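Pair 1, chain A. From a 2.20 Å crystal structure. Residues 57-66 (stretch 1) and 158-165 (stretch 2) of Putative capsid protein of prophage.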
# COMPACT_ATOMS: atom_id res chain seq x y z
N VAL A 57 -15.90 5.73 -8.16
CA VAL A 57 -15.21 5.59 -6.89
C VAL A 57 -15.97 6.29 -5.74
O VAL A 57 -16.91 7.04 -5.97
CB VAL A 57 -13.74 6.01 -6.99
CG1 VAL A 57 -13.13 5.44 -8.28
CG2 VAL A 57 -13.58 7.51 -6.91
N THR A 58 -15.57 5.98 -4.50
CA THR A 58 -16.25 6.49 -3.29
C THR A 58 -16.00 7.99 -3.14
O THR A 58 -14.87 8.45 -3.24
CB THR A 58 -15.76 5.73 -2.04
OG1 THR A 58 -15.93 4.34 -2.24
CG2 THR A 58 -16.51 6.12 -0.81
N MET A 59 -17.05 8.75 -2.87
CA MET A 59 -16.89 10.21 -2.89
C MET A 59 -17.15 10.91 -1.56
O MET A 59 -17.11 12.13 -1.48
CB MET A 59 -17.70 10.82 -4.03
CG MET A 59 -16.96 10.69 -5.36
SD MET A 59 -17.96 11.35 -6.66
CE MET A 59 -16.76 12.29 -7.57
N SER A 60 -17.38 10.11 -0.52
CA SER A 60 -17.33 10.63 0.83
C SER A 60 -16.89 9.55 1.80
O SER A 60 -16.94 8.36 1.49
CB SER A 60 -18.67 11.23 1.25
OG SER A 60 -19.68 10.27 1.32
N ALA A 61 -16.46 9.99 2.97
CA ALA A 61 -16.12 9.10 4.08
C ALA A 61 -16.59 9.75 5.37
O ALA A 61 -16.78 10.96 5.43
CB ALA A 61 -14.61 8.81 4.12
N PHE A 62 -16.80 8.92 6.38
CA PHE A 62 -17.19 9.38 7.70
C PHE A 62 -15.92 9.58 8.51
O PHE A 62 -15.20 8.63 8.84
CB PHE A 62 -18.10 8.35 8.35
CG PHE A 62 -18.81 8.84 9.59
CD1 PHE A 62 -20.00 9.53 9.49
CD2 PHE A 62 -18.32 8.55 10.85
CE1 PHE A 62 -20.66 9.94 10.62
CE2 PHE A 62 -18.97 8.96 11.99
CZ PHE A 62 -20.14 9.65 11.88
N CYS A 63 -15.66 10.83 8.81
CA CYS A 63 -14.44 11.25 9.45
C CYS A 63 -14.74 11.68 10.88
O CYS A 63 -15.64 12.48 11.12
CB CYS A 63 -13.81 12.39 8.64
SG CYS A 63 -13.23 11.80 7.04
N SER A 64 -13.97 11.13 11.81
CA SER A 64 -14.17 11.35 13.23
C SER A 64 -12.87 11.79 13.89
O SER A 64 -11.83 11.20 13.65
CB SER A 64 -14.65 10.06 13.91
OG SER A 64 -15.91 9.65 13.44
N PRO A 65 -12.94 12.78 14.81
CA PRO A 65 -11.73 13.09 15.54
C PRO A 65 -11.43 11.99 16.58
O PRO A 65 -12.28 11.12 16.87
CB PRO A 65 -12.07 14.43 16.22
CG PRO A 65 -13.53 14.45 16.36
CD PRO A 65 -14.10 13.54 15.29
N MET A 66 -10.23 12.05 17.14
CA MET A 66 -9.78 11.08 18.12
C MET A 66 -9.22 11.84 19.31
O MET A 66 -8.71 12.95 19.16
CB MET A 66 -8.71 10.14 17.53
CG MET A 66 -9.18 9.30 16.32
SD MET A 66 -7.94 8.23 15.56
CE MET A 66 -7.42 7.24 16.96
N ARG A 158 -4.51 13.71 14.53
CA ARG A 158 -4.89 12.33 14.26
C ARG A 158 -6.41 12.13 14.25
O ARG A 158 -7.08 12.53 15.19
CB ARG A 158 -4.27 11.47 15.35
CG ARG A 158 -4.18 10.02 15.10
CD ARG A 158 -3.09 9.50 16.03
NE ARG A 158 -2.97 8.06 15.95
CZ ARG A 158 -3.41 7.20 16.87
NH1 ARG A 158 -4.04 7.62 17.96
NH2 ARG A 158 -3.24 5.90 16.67
N TYR A 159 -6.94 11.55 13.19
CA TYR A 159 -8.39 11.27 13.07
C TYR A 159 -8.64 9.98 12.29
O TYR A 159 -7.73 9.44 11.67
CB TYR A 159 -9.09 12.43 12.39
CG TYR A 159 -8.88 12.51 10.89
CD1 TYR A 159 -9.85 12.02 10.00
CD2 TYR A 159 -7.71 13.09 10.34
CE1 TYR A 159 -9.67 12.06 8.65
CE2 TYR A 159 -7.52 13.16 8.94
CZ TYR A 159 -8.49 12.63 8.11
OH TYR A 159 -8.36 12.68 6.74
N GLU A 160 -9.88 9.49 12.32
CA GLU A 160 -10.26 8.24 11.66
C GLU A 160 -11.09 8.53 10.42
O GLU A 160 -11.97 9.38 10.44
CB GLU A 160 -11.06 7.32 12.60
CG GLU A 160 -11.50 6.01 11.95
CD GLU A 160 -12.57 5.29 12.71
OE1 GLU A 160 -13.76 5.68 12.61
OE2 GLU A 160 -12.22 4.30 13.40
N ILE A 161 -10.77 7.83 9.33
CA ILE A 161 -11.62 7.73 8.16
C ILE A 161 -12.31 6.37 8.23
O ILE A 161 -11.65 5.34 8.44
CB ILE A 161 -10.82 7.75 6.82
CG1 ILE A 161 -10.17 9.10 6.60
CG2 ILE A 161 -11.74 7.44 5.64
CD1 ILE A 161 -9.09 9.08 5.48
N ASP A 162 -13.61 6.38 8.03
CA ASP A 162 -14.40 5.17 8.01
C ASP A 162 -15.21 5.11 6.71
O ASP A 162 -16.09 5.94 6.47
CB ASP A 162 -15.31 5.13 9.24
CG ASP A 162 -16.05 3.83 9.38
OD1 ASP A 162 -15.80 2.87 8.60
OD2 ASP A 162 -16.91 3.75 10.30
N TRP A 163 -14.86 4.13 5.89
CA TRP A 163 -15.55 3.86 4.62
C TRP A 163 -16.84 3.05 4.83
O TRP A 163 -17.57 2.82 3.87
CB TRP A 163 -14.63 3.12 3.68
CG TRP A 163 -13.32 3.86 3.40
CD1 TRP A 163 -12.07 3.51 3.85
CD2 TRP A 163 -13.16 5.07 2.65
NE1 TRP A 163 -11.14 4.44 3.41
CE2 TRP A 163 -11.78 5.39 2.66
CE3 TRP A 163 -14.05 5.92 1.96
CZ2 TRP A 163 -11.26 6.51 2.01
CZ3 TRP A 163 -13.54 7.03 1.32
CH2 TRP A 163 -12.15 7.32 1.35
N LYS A 164 -17.08 2.65 6.07
CA LYS A 164 -18.32 1.99 6.52
C LYS A 164 -18.51 0.68 5.77
O LYS A 164 -19.48 0.50 5.04
CB LYS A 164 -19.56 2.89 6.38
CG LYS A 164 -19.54 4.24 7.16
CD LYS A 164 -20.30 4.24 8.49
CE LYS A 164 -20.81 5.65 8.90
NZ LYS A 164 -21.00 5.83 10.39
N ILE A 165 -17.57 -0.25 5.93
CA ILE A 165 -17.74 -1.56 5.31
C ILE A 165 -18.87 -2.27 6.10
O ILE A 165 -18.93 -2.16 7.32
CB ILE A 165 -16.40 -2.35 5.25
CG1 ILE A 165 -16.49 -3.43 4.16
CG2 ILE A 165 -16.02 -2.93 6.61
CD1 ILE A 165 -15.25 -4.31 4.03
O HOH W 1 -15.00 7.83 11.68
O HOH W 2 -8.75 14.39 16.01
O HOH W 3 -6.26 12.84 17.90

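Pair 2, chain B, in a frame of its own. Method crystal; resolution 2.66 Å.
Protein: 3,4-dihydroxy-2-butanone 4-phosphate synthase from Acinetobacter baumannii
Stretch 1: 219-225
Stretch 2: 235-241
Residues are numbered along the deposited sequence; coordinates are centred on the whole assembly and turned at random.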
# COMPACT_ATOMS: atom_id res chain seq x y z
N GLY B 219 -25.20 15.86 -13.49
CA GLY B 219 -26.12 16.72 -12.77
C GLY B 219 -25.60 16.99 -11.37
O GLY B 219 -24.40 16.94 -11.13
N SER B 220 -26.54 17.26 -10.47
CA SER B 220 -26.23 17.52 -9.07
C SER B 220 -26.54 16.29 -8.24
O SER B 220 -27.61 15.68 -8.39
CB SER B 220 -27.03 18.72 -8.56
OG SER B 220 -26.76 19.88 -9.33
N PHE B 221 -25.63 15.95 -7.33
CA PHE B 221 -25.80 14.82 -6.44
C PHE B 221 -25.65 15.28 -4.99
O PHE B 221 -24.96 16.26 -4.71
CB PHE B 221 -24.79 13.71 -6.74
CG PHE B 221 -25.13 12.89 -7.95
CD1 PHE B 221 -24.46 13.10 -9.15
CD2 PHE B 221 -26.08 11.90 -7.89
CE1 PHE B 221 -24.70 12.29 -10.24
CE2 PHE B 221 -26.35 11.10 -8.99
CZ PHE B 221 -25.65 11.29 -10.16
N GLU B 222 -26.20 14.49 -4.08
CA GLU B 222 -25.88 14.59 -2.66
C GLU B 222 -24.84 13.55 -2.29
O GLU B 222 -25.00 12.37 -2.60
CB GLU B 222 -27.14 14.41 -1.81
CG GLU B 222 -28.27 15.36 -2.16
CD GLU B 222 -27.94 16.80 -1.83
OE1 GLU B 222 -26.98 17.04 -1.07
OE2 GLU B 222 -28.68 17.70 -2.30
N LEU B 223 -23.76 14.00 -1.65
CA LEU B 223 -22.65 13.13 -1.26
C LEU B 223 -22.85 12.71 0.19
O LEU B 223 -22.57 13.49 1.11
CB LEU B 223 -21.31 13.84 -1.44
CG LEU B 223 -20.15 13.00 -1.96
CD1 LEU B 223 -20.31 12.72 -3.44
CD2 LEU B 223 -18.83 13.70 -1.69
N TYR B 224 -23.10 11.42 0.40
CA TYR B 224 -23.09 10.82 1.73
C TYR B 224 -21.77 10.06 1.90
O TYR B 224 -21.47 9.15 1.13
CB TYR B 224 -24.29 9.89 1.92
CG TYR B 224 -25.63 10.59 1.78
CD1 TYR B 224 -26.52 10.62 2.84
CD2 TYR B 224 -26.07 11.06 0.54
CE1 TYR B 224 -27.79 11.15 2.69
CE2 TYR B 224 -27.29 11.70 0.42
CZ TYR B 224 -28.15 11.74 1.49
OH TYR B 224 -29.39 12.30 1.35
N ARG B 225 -20.94 10.54 2.82
CA ARG B 225 -19.71 9.84 3.21
C ARG B 225 -19.98 8.93 4.40
O ARG B 225 -20.41 9.39 5.46
CB ARG B 225 -18.61 10.85 3.55
CG ARG B 225 -17.96 11.48 2.32
CD ARG B 225 -17.20 12.75 2.68
NE ARG B 225 -15.76 12.51 2.77
CZ ARG B 225 -15.07 12.44 3.91
NH1 ARG B 225 -15.68 12.63 5.08
NH2 ARG B 225 -13.76 12.25 3.88
N HIS B 235 -16.61 5.18 2.54
CA HIS B 235 -17.62 4.81 1.56
C HIS B 235 -18.49 6.00 1.19
O HIS B 235 -18.85 6.82 2.04
CB HIS B 235 -18.50 3.67 2.07
CG HIS B 235 -17.73 2.52 2.65
ND1 HIS B 235 -17.31 1.45 1.89
CD2 HIS B 235 -17.41 2.22 3.93
CE1 HIS B 235 -16.62 0.62 2.65
NE2 HIS B 235 -16.72 1.03 3.90
N LEU B 236 -18.93 6.03 -0.07
CA LEU B 236 -19.74 7.12 -0.58
C LEU B 236 -21.09 6.60 -1.07
O LEU B 236 -21.24 5.42 -1.41
CB LEU B 236 -19.03 7.85 -1.73
CG LEU B 236 -17.69 8.48 -1.37
CD1 LEU B 236 -16.98 8.95 -2.62
CD2 LEU B 236 -17.88 9.63 -0.40
N ALA B 237 -22.05 7.52 -1.18
CA ALA B 237 -23.33 7.22 -1.80
C ALA B 237 -23.81 8.47 -2.52
O ALA B 237 -23.96 9.52 -1.90
CB ALA B 237 -24.35 6.76 -0.76
N LEU B 238 -23.82 8.41 -3.85
CA LEU B 238 -24.37 9.47 -4.69
C LEU B 238 -25.87 9.26 -4.86
O LEU B 238 -26.30 8.22 -5.36
CB LEU B 238 -23.67 9.50 -6.04
CG LEU B 238 -22.29 10.16 -6.06
CD1 LEU B 238 -21.27 9.29 -5.36
CD2 LEU B 238 -21.85 10.45 -7.49
N VAL B 239 -26.66 10.22 -4.38
CA VAL B 239 -28.11 10.12 -4.39
C VAL B 239 -28.67 11.22 -5.30
O VAL B 239 -28.16 12.34 -5.32
CB VAL B 239 -28.70 10.25 -2.97
CG1 VAL B 239 -30.22 10.11 -3.01
CG2 VAL B 239 -28.09 9.20 -2.06
N LYS B 240 -29.68 10.86 -6.09
CA LYS B 240 -30.50 11.83 -6.81
C LYS B 240 -31.96 11.56 -6.47
O LYS B 240 -32.48 10.48 -6.78
CB LYS B 240 -30.27 11.74 -8.32
CG LYS B 240 -31.16 12.66 -9.15
CD LYS B 240 -30.81 14.14 -8.96
CE LYS B 240 -31.99 15.04 -9.27
NZ LYS B 240 -31.58 16.27 -10.01
N GLY B 241 -32.64 12.58 -5.96
CA GLY B 241 -34.00 12.44 -5.50
C GLY B 241 -34.09 12.20 -4.00
O GLY B 241 -33.19 12.54 -3.23

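Both pairs are two antiparallel strands joined by main-chain hydrogen bonds. The strand axes approach to 4.7 Å in each, and their directions differ by 161° in pair 1 and 158° in pair 2. Fourteen central residues superpose with an RMSD of 0.9 Å.

The bonded rungs coincide. A:Phe62 and A:Asp162 match B:Glu222 and B:Val239. A:Ser64 and A:Glu160 match B:Tyr224 and B:Ala237. Each rung is closed by two hydrogen bonds. In pair 1, A:Phe62 N lies 3.1 Å from A:Asp162 O, and A:Glu160 N lies 2.9 Å from A:Ser64 O. In pair 2, B:Glu222 N lies 3.2 Å from B:Val239 O, and B:Ala237 N lies 2.9 Å from B:Tyr224 O.

The non-bonded pair A:Cys63 and A:Ile161 matches B:Leu223 and B:Leu238. Its side chains share one face of the sheet. In pair 1 A:Cys63 SG is 4.1 Å from A:Ile161 CG1. It also meets the edge of the A:Tyr159 ring, with A:Cys63 SG 3.9 Å from A:Tyr159 CE1. In pair 2 leucine meets leucine, B:Leu223 CD1 to B:Leu238 CD1 at 4.0 Å. B:Leu236 matches A:Tyr159, and its B:Leu236 CD2 lies 4.4 Å from B:Leu223 CG.

A:Ala61 matches B:Phe221, and the aromatic ring comes from the other stretch. In pair 1 it belongs to A:Trp163: A:Ala61 CB sits over its face, 3.5 Å from A:Trp163 CZ3. The same methyl, A:Ala61 CB, is 3.5 Å from A:Ile161 CG2. In pair 2 B:Phe221 brings the ring, and B:Leu238 CD2 lies over its face, 4.2 Å from the ring centroid. B:Lys240, the match of A:Trp163, adds B:Lys240 CB at 4.0 Å from B:Phe221 CE2.

The other face differs more in chemistry. In pair 1 it is largely polar. One water accepts from A:Ser64 OG at 2.7 Å and donates to A:Glu160 OE1 at 2.7 Å and A:Phe62 O at 3.0 Å, so it ties side chains of both strands to the backbone. A:Lys164 NZ stands over the A:Phe62 ring, 3.8 Å from its centroid, in a cation-pi contact. In pair 2 the face is mostly apolar. B:Tyr224 packs against B:Ala237, B:Tyr224 CB to B:Ala237 CB at 4.1 Å, and reaches diagonally to B:Val239, with B:Tyr224 CE2 3.6 Å from B:Val239 CG2. The end of B:Glu222 leads away from the opposite strand.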